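Local atomic coordinates of DNA helicase RecQ (Deinococcus radiodurans, PDB entry 2RHF), a protein that probably couples ATP hydrolysis to 3'-5' unwinding of duplex DNA, and is represented here by its C-terminal HRDC domain. Residues Glu13-Leu18 against Phe27-Asn32; Leu35-Ala40 against Ala50-Leu55; Gln42-Ala47 against Ala70-Leu75; Glu9-Leu14 against Glu65-Ala70. All coordinates share one frame; numbering follows the deposited sequence.

Contact 1: Glu13-Leu18 against Phe27-Asn32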
loop_
_atom_site.group_PDB
_atom_site.type_symbol
_atom_site.label_atom_id
_atom_site.label_comp_id
_atom_site.label_asym_id
_atom_site.label_seq_id
_atom_site.Cartn_x
_atom_site.Cartn_y
_atom_site.Cartn_z
ATOM N N GLU A 13 -1.250 8.613 -1.864
ATOM C CA GLU A 13 -1.672 9.472 -0.758
ATOM C C GLU A 13 -1.281 8.852 0.575
ATOM O O GLU A 13 -0.785 9.540 1.473
ATOM C CB GLU A 13 -3.180 9.725 -0.837
ATOM C CG GLU A 13 -3.531 10.642 -2.014
ATOM C CD GLU A 13 -5.009 10.671 -2.384
ATOM O OE1 GLU A 13 -5.800 9.829 -1.912
ATOM O OE2 GLU A 13 -5.379 11.552 -3.194
ATOM N N LEU A 14 -1.492 7.550 0.713
ATOM C CA LEU A 14 -1.076 6.846 1.923
ATOM C C LEU A 14 0.434 6.954 2.095
ATOM O O LEU A 14 0.935 7.247 3.193
ATOM C CB LEU A 14 -1.486 5.385 1.870
ATOM C CG LEU A 14 -0.903 4.533 3.002
ATOM C CD1 LEU A 14 -1.355 5.008 4.382
ATOM C CD2 LEU A 14 -1.248 3.087 2.800
ATOM N N ARG A 15 1.176 6.703 1.025
ATOM C CA ARG A 15 2.630 6.753 1.103
ATOM C C ARG A 15 3.109 8.128 1.598
ATOM O O ARG A 15 4.007 8.203 2.438
ATOM C CB ARG A 15 3.245 6.369 -0.236
ATOM C CG ARG A 15 4.780 6.300 -0.209
ATOM C CD ARG A 15 5.338 5.602 -1.419
ATOM N NE ARG A 15 5.050 6.333 -2.653
ATOM C CZ ARG A 15 5.396 5.911 -3.865
ATOM N NH1 ARG A 15 6.058 4.764 -4.016
ATOM N NH2 ARG A 15 5.099 6.635 -4.921
ATOM N N ARG A 16 2.475 9.207 1.126
ATOM C CA ARG A 16 2.821 10.552 1.613
ATOM C C ARG A 16 2.542 10.732 3.102
ATOM O O ARG A 16 3.326 11.373 3.799
ATOM C CB ARG A 16 2.133 11.629 0.788
ATOM C CG ARG A 16 2.643 11.730 -0.628
ATOM C CD ARG A 16 1.796 12.696 -1.465
ATOM N NE ARG A 16 1.947 12.414 -2.894
ATOM C CZ ARG A 16 0.945 12.196 -3.741
ATOM N NH1 ARG A 16 -0.327 12.258 -3.335
ATOM N NH2 ARG A 16 1.213 11.943 -5.014
ATOM N N GLU A 17 1.437 10.162 3.595
ATOM C CA GLU A 17 1.150 10.203 5.037
ATOM C C GLU A 17 2.233 9.477 5.817
ATOM O O GLU A 17 2.720 9.965 6.842
ATOM C CB GLU A 17 -0.204 9.568 5.347
ATOM C CG GLU A 17 -1.373 10.306 4.741
ATOM C CD GLU A 17 -2.715 9.619 4.954
ATOM O OE1 GLU A 17 -2.764 8.472 5.450
ATOM O OE2 GLU A 17 -3.739 10.261 4.611
ATOM N N LEU A 18 2.604 8.289 5.342
ATOM C CA LEU A 18 3.609 7.484 6.018
ATOM C C LEU A 18 4.977 8.157 6.000
ATOM O O LEU A 18 5.719 8.106 6.980
ATOM C CB LEU A 18 3.673 6.089 5.402
ATOM C CG LEU A 18 2.386 5.258 5.549
ATOM C CD1 LEU A 18 2.510 3.981 4.753
ATOM C CD2 LEU A 18 2.039 4.963 7.008
ATOM N N PHE A 27 10.602 5.992 -1.420
ATOM C CA PHE A 27 11.277 4.751 -1.720
ATOM C C PHE A 27 11.381 3.828 -0.502
ATOM O O PHE A 27 11.132 2.628 -0.608
ATOM C CB PHE A 27 12.662 5.043 -2.311
ATOM C CG PHE A 27 13.475 3.820 -2.519
ATOM C CD1 PHE A 27 13.254 3.007 -3.630
ATOM C CD2 PHE A 27 14.411 3.427 -1.571
ATOM C CE1 PHE A 27 13.978 1.824 -3.803
ATOM C CE2 PHE A 27 15.120 2.250 -1.735
ATOM C CZ PHE A 27 14.894 1.448 -2.854
ATOM N N VAL A 28 11.752 4.386 0.648
ATOM C CA VAL A 28 11.911 3.600 1.861
ATOM C C VAL A 28 10.560 3.140 2.422
ATOM O O VAL A 28 10.478 2.063 3.002
ATOM C CB VAL A 28 12.741 4.380 2.904
ATOM C CG1 VAL A 28 12.669 3.751 4.290
ATOM C CG2 VAL A 28 14.195 4.466 2.444
ATOM N N VAL A 29 9.506 3.934 2.233
ATOM C CA VAL A 29 8.162 3.522 2.650
ATOM C C VAL A 29 7.706 2.305 1.825
ATOM O O VAL A 29 7.509 1.233 2.376
ATOM C CB VAL A 29 7.171 4.710 2.632
ATOM C CG1 VAL A 29 5.746 4.225 2.888
ATOM C CG2 VAL A 29 7.586 5.729 3.695
ATOM N N PHE A 30 7.530 2.479 0.520
ATOM C CA PHE A 30 7.431 1.362 -0.419
ATOM C C PHE A 30 7.617 1.870 -1.829
ATOM O O PHE A 30 7.248 2.994 -2.149
ATOM C CB PHE A 30 6.152 0.490 -0.253
ATOM C CG PHE A 30 4.838 1.246 -0.284
ATOM C CD1 PHE A 30 4.239 1.591 -1.493
ATOM C CD2 PHE A 30 4.170 1.541 0.900
ATOM C CE1 PHE A 30 3.014 2.241 -1.520
ATOM C CE2 PHE A 30 2.926 2.190 0.878
ATOM C CZ PHE A 30 2.361 2.550 -0.332
ATOM N N THR A 31 8.201 1.042 -2.683
ATOM C CA THR A 31 8.600 1.493 -4.002
ATOM C C THR A 31 7.420 1.540 -4.972
ATOM O O THR A 31 6.337 1.001 -4.691
ATOM C CB THR A 31 9.662 0.580 -4.587
ATOM O OG1 THR A 31 9.041 -0.648 -4.971
ATOM C CG2 THR A 31 10.788 0.306 -3.572
ATOM N N ASN A 32 7.636 2.153 -6.135
ATOM C CA ASN A 32 6.604 2.178 -7.143
ATOM C C ASN A 32 6.242 0.801 -7.672
ATOM O O ASN A 32 5.078 0.549 -7.956
ATOM C CB ASN A 32 6.967 3.096 -8.301
ATOM C CG ASN A 32 6.679 4.556 -8.002
ATOM O OD1 ASN A 32 6.400 4.936 -6.863
ATOM N ND2 ASN A 32 6.763 5.385 -9.022
#
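Arg-15 reaches from the long N-terminal helix of this all-helical HRDC domain to the turn after helix 26-29 and the first residue of helix 32-41, which its guanidinium joins with three hydrogen bonds. NH1 gives one to the carbonyl O of Phe-30 (2.8 Å), the bond at 159° at its hydrogen. The other two go to a single atom: NH1 and NH2 grip OD1 of Asn-32 end-on, each nitrogen 2.9 Å from that oxygen. Both donors lie in the plane of the Asn-32 amide, which is nearly coplanar with the guanidinium. The Phe-30 carbonyl, where the chain leaves helical geometry, is thus satisfied by a side chain. Thr-31 next to it caps the following helix, OG1 accepting from the N of Thr-34. With CG anti to its backbone N (chi1 -176°), Arg-15 lays CG against CG1 of Val-29 at 3.9 Å, and a bend at chi3 then turns NE. The apolar side of the contact is completed by Leu-18, whose CD1 packs on CG1 of Val-29 at 3.7 Å. Before the guanidinium is reached, CD of Arg-15 sits over one face of the Phe-30 ring in a CH-pi contact, 4.2 Å from the centroid and displaced toward the rim.

Contact 2: Leu35-Ala40 against Ala50-Leu55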
loop_
_atom_site.group_PDB
_atom_site.type_symbol
_atom_site.label_atom_id
_atom_site.label_comp_id
_atom_site.label_asym_id
_atom_site.label_seq_id
_atom_site.Cartn_x
_atom_site.Cartn_y
_atom_site.Cartn_z
ATOM N N LEU A 35 3.928 -0.484 -5.100
ATOM C CA LEU A 35 2.674 0.243 -5.227
ATOM C C LEU A 35 1.828 -0.320 -6.368
ATOM O O LEU A 35 0.622 -0.583 -6.199
ATOM C CB LEU A 35 2.964 1.725 -5.418
ATOM C CG LEU A 35 1.781 2.688 -5.316
ATOM C CD1 LEU A 35 2.266 4.060 -4.930
ATOM C CD2 LEU A 35 0.994 2.751 -6.610
ATOM N N GLU A 36 2.457 -0.565 -7.514
ATOM C CA GLU A 36 1.763 -1.108 -8.655
ATOM C C GLU A 36 1.240 -2.500 -8.395
ATOM O O GLU A 36 0.141 -2.831 -8.824
ATOM C CB GLU A 36 2.661 -1.081 -9.872
ATOM C CG GLU A 36 2.761 0.331 -10.436
ATOM C CD GLU A 36 4.053 0.646 -11.114
ATOM O OE1 GLU A 36 4.800 -0.280 -11.509
ATOM O OE2 GLU A 36 4.321 1.849 -11.251
ATOM N N ALA A 37 2.021 -3.318 -7.702
ATOM C CA ALA A 37 1.574 -4.657 -7.349
ATOM C C ALA A 37 0.387 -4.605 -6.379
ATOM O O ALA A 37 -0.545 -5.404 -6.493
ATOM C CB ALA A 37 2.732 -5.461 -6.766
ATOM N N LEU A 38 0.409 -3.675 -5.430
ATOM C CA LEU A 38 -0.720 -3.488 -4.523
ATOM C C LEU A 38 -1.981 -3.108 -5.273
ATOM O O LEU A 38 -3.060 -3.643 -5.015
ATOM C CB LEU A 38 -0.387 -2.445 -3.456
ATOM C CG LEU A 38 0.660 -2.849 -2.416
ATOM C CD1 LEU A 38 1.130 -1.650 -1.618
ATOM C CD2 LEU A 38 0.113 -3.958 -1.486
ATOM N N ALA A 39 -1.851 -2.183 -6.218
ATOM C CA ALA A 39 -3.002 -1.728 -6.986
ATOM C C ALA A 39 -3.551 -2.831 -7.884
ATOM O O ALA A 39 -4.765 -2.952 -8.040
ATOM C CB ALA A 39 -2.653 -0.492 -7.804
ATOM N N ALA A 40 -2.662 -3.634 -8.465
ATOM C CA ALA A 40 -3.067 -4.706 -9.371
ATOM C C ALA A 40 -3.673 -5.876 -8.612
ATOM O O ALA A 40 -4.692 -6.424 -9.027
ATOM C CB ALA A 40 -1.865 -5.174 -10.202
ATOM N N ALA A 50 1.136 -10.723 2.129
ATOM C CA ALA A 50 2.372 -11.513 2.159
ATOM C C ALA A 50 2.774 -12.007 0.777
ATOM O O ALA A 50 3.912 -12.409 0.568
ATOM C CB ALA A 50 2.234 -12.687 3.132
ATOM N N GLU A 51 1.838 -11.979 -0.166
ATOM C CA GLU A 51 2.090 -12.416 -1.530
ATOM C C GLU A 51 2.533 -11.277 -2.460
ATOM O O GLU A 51 2.843 -11.518 -3.623
ATOM C CB GLU A 51 0.842 -13.102 -2.086
ATOM C CG GLU A 51 0.411 -14.334 -1.282
ATOM C CD GLU A 51 -1.027 -14.761 -1.546
ATOM O OE1 GLU A 51 -1.775 -14.010 -2.214
ATOM O OE2 GLU A 51 -1.412 -15.853 -1.070
ATOM N N VAL A 52 2.569 -10.045 -1.954
ATOM C CA VAL A 52 2.893 -8.883 -2.788
ATOM C C VAL A 52 4.409 -8.713 -2.939
ATOM O O VAL A 52 5.104 -8.516 -1.942
ATOM C CB VAL A 52 2.296 -7.593 -2.194
ATOM C CG1 VAL A 52 2.721 -6.371 -3.027
ATOM C CG2 VAL A 52 0.779 -7.702 -2.134
ATOM N N PRO A 53 4.931 -8.787 -4.195
ATOM C CA PRO A 53 6.374 -8.610 -4.404
ATOM C C PRO A 53 6.902 -7.274 -3.893
ATOM O O PRO A 53 6.298 -6.222 -4.125
ATOM C CB PRO A 53 6.527 -8.690 -5.931
ATOM C CG PRO A 53 5.353 -9.441 -6.401
ATOM C CD PRO A 53 4.232 -9.087 -5.463
ATOM N N GLY A 54 8.029 -7.323 -3.194
ATOM C CA GLY A 54 8.738 -6.126 -2.805
ATOM C C GLY A 54 8.272 -5.475 -1.523
ATOM O O GLY A 54 8.911 -4.541 -1.045
ATOM N N LEU A 55 7.155 -5.948 -0.953
ATOM C CA LEU A 55 6.631 -5.326 0.256
ATOM C C LEU A 55 7.389 -5.770 1.505
ATOM O O LEU A 55 8.031 -4.965 2.149
ATOM C CB LEU A 55 5.118 -5.547 0.390
ATOM C CG LEU A 55 4.439 -4.838 1.557
ATOM C CD1 LEU A 55 4.607 -3.332 1.471
ATOM C CD2 LEU A 55 2.976 -5.212 1.601
#
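Val-52 presses both methyls onto helix 32-41, in a contact made by apolar side chains alone. Its CG1 meets CB of Ala-37 at 3.8 Å, and CG2 lies 3.9 Å from CD2 of Leu-38. The same Leu-38 methyl is also close to CG1, which places it across the fork of the valine; the two side chains cross at about a right angle. Val-52 has CG1 anti to its backbone N (chi1 176°), a setting that carries this methyl to the alanine. On the more exposed flank, CD of Pro-53 approaches CB of Ala-37 at 4.1 Å. Deeper in, CD2 of Leu-38 comes within 4.4 Å of CD2 of Leu-55. Farther out, Leu-49 touches both Leu-38 and Leu-55, Pro-43 backs Leu-38 and Val-52, and Leu-11 and Ile-67 bring the two long helices against Leu-38. The backbone between Val-52 and Leu-55 turns through Gly-54, at positive phi (85°), with a weak hydrogen bond from Leu-55 N to Val-52 O. This Val-Pro-Gly-Leu-Gly sequence leading into helix 57-76 resembles the hairpin of a helix-hairpin-helix motif, here the connection between helices 46-49 and 57-76, lying against the hydrophobic core of the HRDC fold.

Contact 3: Gln42-Ala47 against Ala70-Leu75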
loop_
_atom_site.group_PDB
_atom_site.type_symbol
_atom_site.label_atom_id
_atom_site.label_comp_id
_atom_site.label_asym_id
_atom_site.label_seq_id
_atom_site.Cartn_x
_atom_site.Cartn_y
_atom_site.Cartn_z
ATOM N N GLN A 42 -4.770 -5.948 -5.405
ATOM C CA GLN A 42 -5.838 -5.570 -4.476
ATOM C C GLN A 42 -5.924 -6.524 -3.270
ATOM O O GLN A 42 -6.994 -7.055 -2.977
ATOM C CB GLN A 42 -7.205 -5.580 -5.194
ATOM C CG GLN A 42 -7.452 -4.589 -6.341
ATOM C CD GLN A 42 -8.925 -4.689 -6.884
ATOM O OE1 GLN A 42 -9.781 -5.332 -6.262
ATOM N NE2 GLN A 42 -9.189 -4.058 -8.006
ATOM N N PRO A 43 -4.826 -6.704 -2.530
ATOM C CA PRO A 43 -4.926 -7.566 -1.357
ATOM C C PRO A 43 -5.949 -7.036 -0.361
ATOM O O PRO A 43 -6.085 -5.819 -0.186
ATOM C CB PRO A 43 -3.524 -7.491 -0.764
ATOM C CG PRO A 43 -2.983 -6.205 -1.250
ATOM C CD PRO A 43 -3.496 -6.078 -2.633
ATOM N N ARG A 44 -6.659 -7.971 0.274
ATOM C CA ARG A 44 -7.756 -7.648 1.204
ATOM C C ARG A 44 -7.497 -8.229 2.578
ATOM O O ARG A 44 -8.295 -8.026 3.502
ATOM C CB ARG A 44 -9.098 -8.195 0.696
ATOM C CG ARG A 44 -9.394 -7.927 -0.773
ATOM C CD ARG A 44 -9.469 -6.426 -1.092
ATOM N NE ARG A 44 -10.544 -5.719 -0.386
ATOM C CZ ARG A 44 -11.834 -5.822 -0.702
ATOM N NH1 ARG A 44 -12.225 -6.603 -1.708
ATOM N NH2 ARG A 44 -12.731 -5.138 -0.015
ATOM N N THR A 45 -6.404 -8.979 2.703
ATOM C CA THR A 45 -6.069 -9.692 3.935
ATOM C C THR A 45 -4.567 -9.655 4.143
ATOM O O THR A 45 -3.803 -9.398 3.205
ATOM C CB THR A 45 -6.455 -11.191 3.860
ATOM O OG1 THR A 45 -5.665 -11.827 2.842
ATOM C CG2 THR A 45 -7.928 -11.377 3.556
ATOM N N LEU A 46 -4.138 -9.987 5.353
ATOM C CA LEU A 46 -2.718 -10.143 5.636
ATOM C C LEU A 46 -2.096 -11.251 4.803
ATOM O O LEU A 46 -0.965 -11.111 4.328
ATOM C CB LEU A 46 -2.490 -10.406 7.120
ATOM C CG LEU A 46 -2.803 -9.237 8.051
ATOM C CD1 LEU A 46 -2.534 -9.659 9.477
ATOM C CD2 LEU A 46 -2.009 -7.979 7.700
ATOM N N ALA A 47 -2.830 -12.351 4.618
ATOM C CA ALA A 47 -2.338 -13.449 3.791
ATOM C C ALA A 47 -2.023 -12.982 2.370
ATOM O O ALA A 47 -1.005 -13.353 1.786
ATOM C CB ALA A 47 -3.349 -14.584 3.762
ATOM N N ALA A 70 -6.590 1.647 2.873
ATOM C CA ALA A 70 -6.571 2.485 1.675
ATOM C C ALA A 70 -7.284 1.781 0.506
ATOM O O ALA A 70 -8.130 2.370 -0.175
ATOM C CB ALA A 70 -5.142 2.851 1.290
ATOM N N ILE A 71 -6.950 0.515 0.290
ATOM C CA ILE A 71 -7.574 -0.267 -0.762
ATOM C C ILE A 71 -9.089 -0.371 -0.532
ATOM O O ILE A 71 -9.877 -0.154 -1.457
ATOM C CB ILE A 71 -6.900 -1.651 -0.847
ATOM C CG1 ILE A 71 -5.468 -1.495 -1.396
ATOM C CG2 ILE A 71 -7.712 -2.614 -1.722
ATOM C CD1 ILE A 71 -4.584 -2.700 -1.188
ATOM N N ASN A 72 -9.501 -0.690 0.693
ATOM C CA ASN A 72 -10.918 -0.820 0.998
ATOM C C ASN A 72 -11.681 0.470 0.847
ATOM O O ASN A 72 -12.830 0.468 0.411
ATOM C CB ASN A 72 -11.105 -1.385 2.399
ATOM C CG ASN A 72 -10.776 -2.852 2.461
ATOM O OD1 ASN A 72 -10.987 -3.568 1.496
ATOM N ND2 ASN A 72 -10.259 -3.302 3.582
ATOM N N THR A 73 -11.044 1.583 1.182
ATOM C CA THR A 73 -11.697 2.876 1.055
ATOM C C THR A 73 -12.035 3.147 -0.410
ATOM O O THR A 73 -13.118 3.659 -0.727
ATOM C CB THR A 73 -10.829 3.994 1.667
ATOM O OG1 THR A 73 -10.680 3.757 3.074
ATOM C CG2 THR A 73 -11.481 5.358 1.486
ATOM N N VAL A 74 -11.114 2.806 -1.304
ATOM C CA VAL A 74 -11.363 2.950 -2.737
ATOM C C VAL A 74 -12.406 1.949 -3.237
ATOM O O VAL A 74 -13.327 2.319 -3.964
ATOM C CB VAL A 74 -10.050 2.818 -3.535
ATOM C CG1 VAL A 74 -10.334 2.776 -5.045
ATOM C CG2 VAL A 74 -9.105 3.951 -3.172
ATOM N N LEU A 75 -12.261 0.679 -2.874
ATOM C CA LEU A 75 -13.159 -0.344 -3.422
ATOM C C LEU A 75 -14.588 -0.191 -2.932
ATOM O O LEU A 75 -15.526 -0.451 -3.685
ATOM C CB LEU A 75 -12.655 -1.738 -3.094
ATOM C CG LEU A 75 -11.340 -2.163 -3.738
ATOM C CD1 LEU A 75 -10.936 -3.528 -3.250
ATOM C CD2 LEU A 75 -11.409 -2.128 -5.243
HETATM O O HOH W 1 -10.400 -6.306 3.954
#
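Pro-43 and Ile-71 form the tightly packed side of this contact, where the connection from helix 32-41 to helix 46-49 crosses the C-terminal helix of the HRDC domain. CD1 of Ile-71 lies 3.8 Å from CD of Pro-43 and 3.6 Å from its carbonyl O, the two side chains crossing at about a right angle. Toward the surface the chemistry turns polar. Arg-44, bent at chi2 (-61°) and chi3 (-62°), grips Asn-72 side-on: NE and NH2 both donate to OD1, at 2.9 and 2.8 Å. The acceptor lies near the guanidinium plane, although the amide is turned 63° from it. On the solvent side, a water donates to Arg-44 O and accepts from Asn-72 ND2, so that both ends of the amide are engaged. An alanine in place of Asn-72 would probably leave NE and NH2 of Arg-44 without this shared acceptor, and the guanidinium freer to turn. Gln-42, extended beyond CG, crosses Leu-75 obliquely, its OE1 3.7 Å from CD1 of Leu-75, while its NE2 is hydrogen-bonded to OG of Ser-2, probably an expression-tag remnant. Leu-75 and Arg-44 meet tip to tip, CD1 of the leucine over the centre of one guanidinium face and 3.5 Å from CZ.

Contact 4: Glu9-Leu14 against Glu65-Ala70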
loop_
_atom_site.group_PDB
_atom_site.type_symbol
_atom_site.label_atom_id
_atom_site.label_comp_id
_atom_site.label_asym_id
_atom_site.label_seq_id
_atom_site.Cartn_x
_atom_site.Cartn_y
_atom_site.Cartn_z
ATOM N N GLU A 9 -3.756 6.130 -6.780
ATOM C CA GLU A 9 -3.805 7.445 -6.144
ATOM C C GLU A 9 -3.906 7.327 -4.622
ATOM O O GLU A 9 -3.191 8.021 -3.900
ATOM C CB GLU A 9 -4.981 8.286 -6.673
ATOM C CG GLU A 9 -5.189 9.596 -5.863
ATOM C CD GLU A 9 -6.437 10.399 -6.249
ATOM O OE1 GLU A 9 -6.977 10.190 -7.354
ATOM O OE2 GLU A 9 -6.876 11.264 -5.443
ATOM N N ALA A 10 -4.798 6.459 -4.134
ATOM C CA ALA A 10 -4.945 6.286 -2.691
ATOM C C ALA A 10 -3.650 5.777 -2.087
ATOM O O ALA A 10 -3.253 6.214 -1.006
ATOM C CB ALA A 10 -6.083 5.352 -2.380
ATOM N N LEU A 11 -2.980 4.861 -2.778
ATOM C CA LEU A 11 -1.726 4.339 -2.268
ATOM C C LEU A 11 -0.619 5.402 -2.259
ATOM O O LEU A 11 0.187 5.442 -1.331
ATOM C CB LEU A 11 -1.310 3.104 -3.045
ATOM C CG LEU A 11 -2.217 1.893 -2.810
ATOM C CD1 LEU A 11 -2.010 0.875 -3.918
ATOM C CD2 LEU A 11 -1.987 1.267 -1.435
ATOM N N ARG A 12 -0.600 6.276 -3.265
ATOM C CA ARG A 12 0.338 7.395 -3.255
ATOM C C ARG A 12 0.037 8.365 -2.114
ATOM O O ARG A 12 0.952 8.885 -1.471
ATOM C CB ARG A 12 0.312 8.140 -4.587
ATOM C CG ARG A 12 1.099 7.445 -5.672
ATOM C CD ARG A 12 1.312 8.310 -6.918
ATOM N NE ARG A 12 2.311 7.654 -7.764
ATOM C CZ ARG A 12 2.049 6.661 -8.615
ATOM N NH1 ARG A 12 0.806 6.246 -8.806
ATOM N NH2 ARG A 12 3.033 6.092 -9.294
ATOM N N GLU A 13 -1.250 8.613 -1.864
ATOM C CA GLU A 13 -1.672 9.472 -0.758
ATOM C C GLU A 13 -1.281 8.852 0.575
ATOM O O GLU A 13 -0.785 9.540 1.473
ATOM C CB GLU A 13 -3.180 9.725 -0.837
ATOM C CG GLU A 13 -3.531 10.642 -2.014
ATOM C CD GLU A 13 -5.009 10.671 -2.384
ATOM O OE1 GLU A 13 -5.800 9.829 -1.912
ATOM O OE2 GLU A 13 -5.379 11.552 -3.194
ATOM N N LEU A 14 -1.492 7.550 0.713
ATOM C CA LEU A 14 -1.076 6.846 1.923
ATOM C C LEU A 14 0.434 6.954 2.095
ATOM O O LEU A 14 0.935 7.247 3.193
ATOM C CB LEU A 14 -1.486 5.385 1.870
ATOM C CG LEU A 14 -0.903 4.533 3.002
ATOM C CD1 LEU A 14 -1.355 5.008 4.382
ATOM C CD2 LEU A 14 -1.248 3.087 2.800
ATOM N N GLU A 65 -2.067 -2.772 7.828
ATOM C CA GLU A 65 -3.458 -2.403 8.087
ATOM C C GLU A 65 -3.825 -1.111 7.365
ATOM O O GLU A 65 -4.909 -1.010 6.796
ATOM C CB GLU A 65 -3.733 -2.311 9.585
ATOM C CG GLU A 65 -3.725 -3.677 10.314
ATOM C CD GLU A 65 -4.718 -4.722 9.747
ATOM O OE1 GLU A 65 -5.705 -4.349 9.073
ATOM O OE2 GLU A 65 -4.502 -5.931 9.992
ATOM N N ARG A 66 -2.920 -0.138 7.347
ATOM C CA ARG A 66 -3.159 1.113 6.624
ATOM C C ARG A 66 -3.302 0.880 5.114
ATOM O O ARG A 66 -4.126 1.522 4.457
ATOM C CB ARG A 66 -2.037 2.131 6.889
ATOM C CG ARG A 66 -1.823 2.561 8.314
ATOM C CD ARG A 66 -2.689 3.723 8.688
ATOM N NE ARG A 66 -2.344 4.979 8.021
ATOM C CZ ARG A 66 -1.389 5.836 8.402
ATOM N NH1 ARG A 66 -0.605 5.578 9.445
ATOM N NH2 ARG A 66 -1.215 6.966 7.723
ATOM N N ILE A 67 -2.490 -0.018 4.559
ATOM C CA ILE A 67 -2.576 -0.358 3.152
ATOM C C ILE A 67 -3.924 -0.998 2.840
ATOM O O ILE A 67 -4.590 -0.624 1.867
ATOM C CB ILE A 67 -1.411 -1.288 2.747
ATOM C CG1 ILE A 67 -0.079 -0.517 2.759
ATOM C CG2 ILE A 67 -1.672 -1.914 1.369
ATOM C CD1 ILE A 67 1.169 -1.402 2.711
ATOM N N LEU A 68 -4.334 -1.974 3.637
ATOM C CA LEU A 68 -5.632 -2.629 3.399
ATOM C C LEU A 68 -6.763 -1.623 3.482
ATOM O O LEU A 68 -7.699 -1.678 2.697
ATOM C CB LEU A 68 -5.862 -3.758 4.391
ATOM C CG LEU A 68 -4.891 -4.941 4.288
ATOM C CD1 LEU A 68 -5.242 -6.003 5.324
ATOM C CD2 LEU A 68 -4.880 -5.547 2.876
ATOM N N ASP A 69 -6.677 -0.699 4.434
ATOM C CA ASP A 69 -7.708 0.318 4.617
ATOM C C ASP A 69 -7.749 1.273 3.415
ATOM O O ASP A 69 -8.832 1.678 2.982
ATOM C CB ASP A 69 -7.440 1.037 5.952
ATOM C CG ASP A 69 -8.373 2.205 6.223
ATOM O OD1 ASP A 69 -9.596 2.115 5.953
ATOM O OD2 ASP A 69 -7.855 3.202 6.779
ATOM N N ALA A 70 -6.590 1.647 2.873
ATOM C CA ALA A 70 -6.571 2.485 1.675
ATOM C C ALA A 70 -7.284 1.781 0.506
ATOM O O ALA A 70 -8.130 2.370 -0.175
ATOM C CB ALA A 70 -5.142 2.851 1.290
#
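Ala-10 and Ala-70 mark the nearest backbone approach of two helices that run roughly antiparallel, their CA atoms 6.0 Å apart. The segments belong to the long N-terminal and C-terminal helices of the HRDC helical bundle; their axes make an angle of 145° and approach to 9.8 Å. At the alanine pair, CB of Ala-10 faces the carbonyl O of Ala-70, and the absence of longer side chains lets the backbones come near. The angle separates the helices farther along, and Leu-14 fills the widening interface. Its CG is anti to the backbone N (chi1 171°), and its two methyls diverge. CD2 goes in against the backbone of the opposite helix, 3.7 Å from CA of Ile-67 and as near to Arg-66 O, touching Ile-67 CG1 as well; CB of Ala-70 closes it in at 4.2 Å. A glycine in place of Leu-14 would probably open a gap beside Ile-67 and Ala-70 and leave the Arg-66 chain less firmly backed. Leu-11 adds a looser contact on the buried flank, CD2 lying 4.3 Å from CG2 of Ile-67. Arg-66 is bent at chi2 and chi3 and returns toward helix 4-22, where NH1 pairs with Glu-21 and NH2 with Glu-17 in salt bridges. The other methyl of Leu-14, CD1, lies against the same arginine, 3.8 Å from its NE.

Contacts 1 and 4 share helix 4-22, and contacts 3 and 4 share helix 57-76; contact 4, nearest the centre of the chain, joins these two long helices. Contacts 1 and 3 lie on opposite sides of that centre, and each has an arginine gripping one asparagine oxygen: the first is largely buried, while the second is more exposed and includes water. Contact 2 is buried and wholly apolar across its segments. It meets contact 1 through Leu-35, which packs on Arg-15 and Phe-30, and contact 4 where Leu-38 lies on Leu-11. Pro-43 connects it to contact 3. The salt bridge from Glu-17 to Arg-66 ties contact 1 to contact 4.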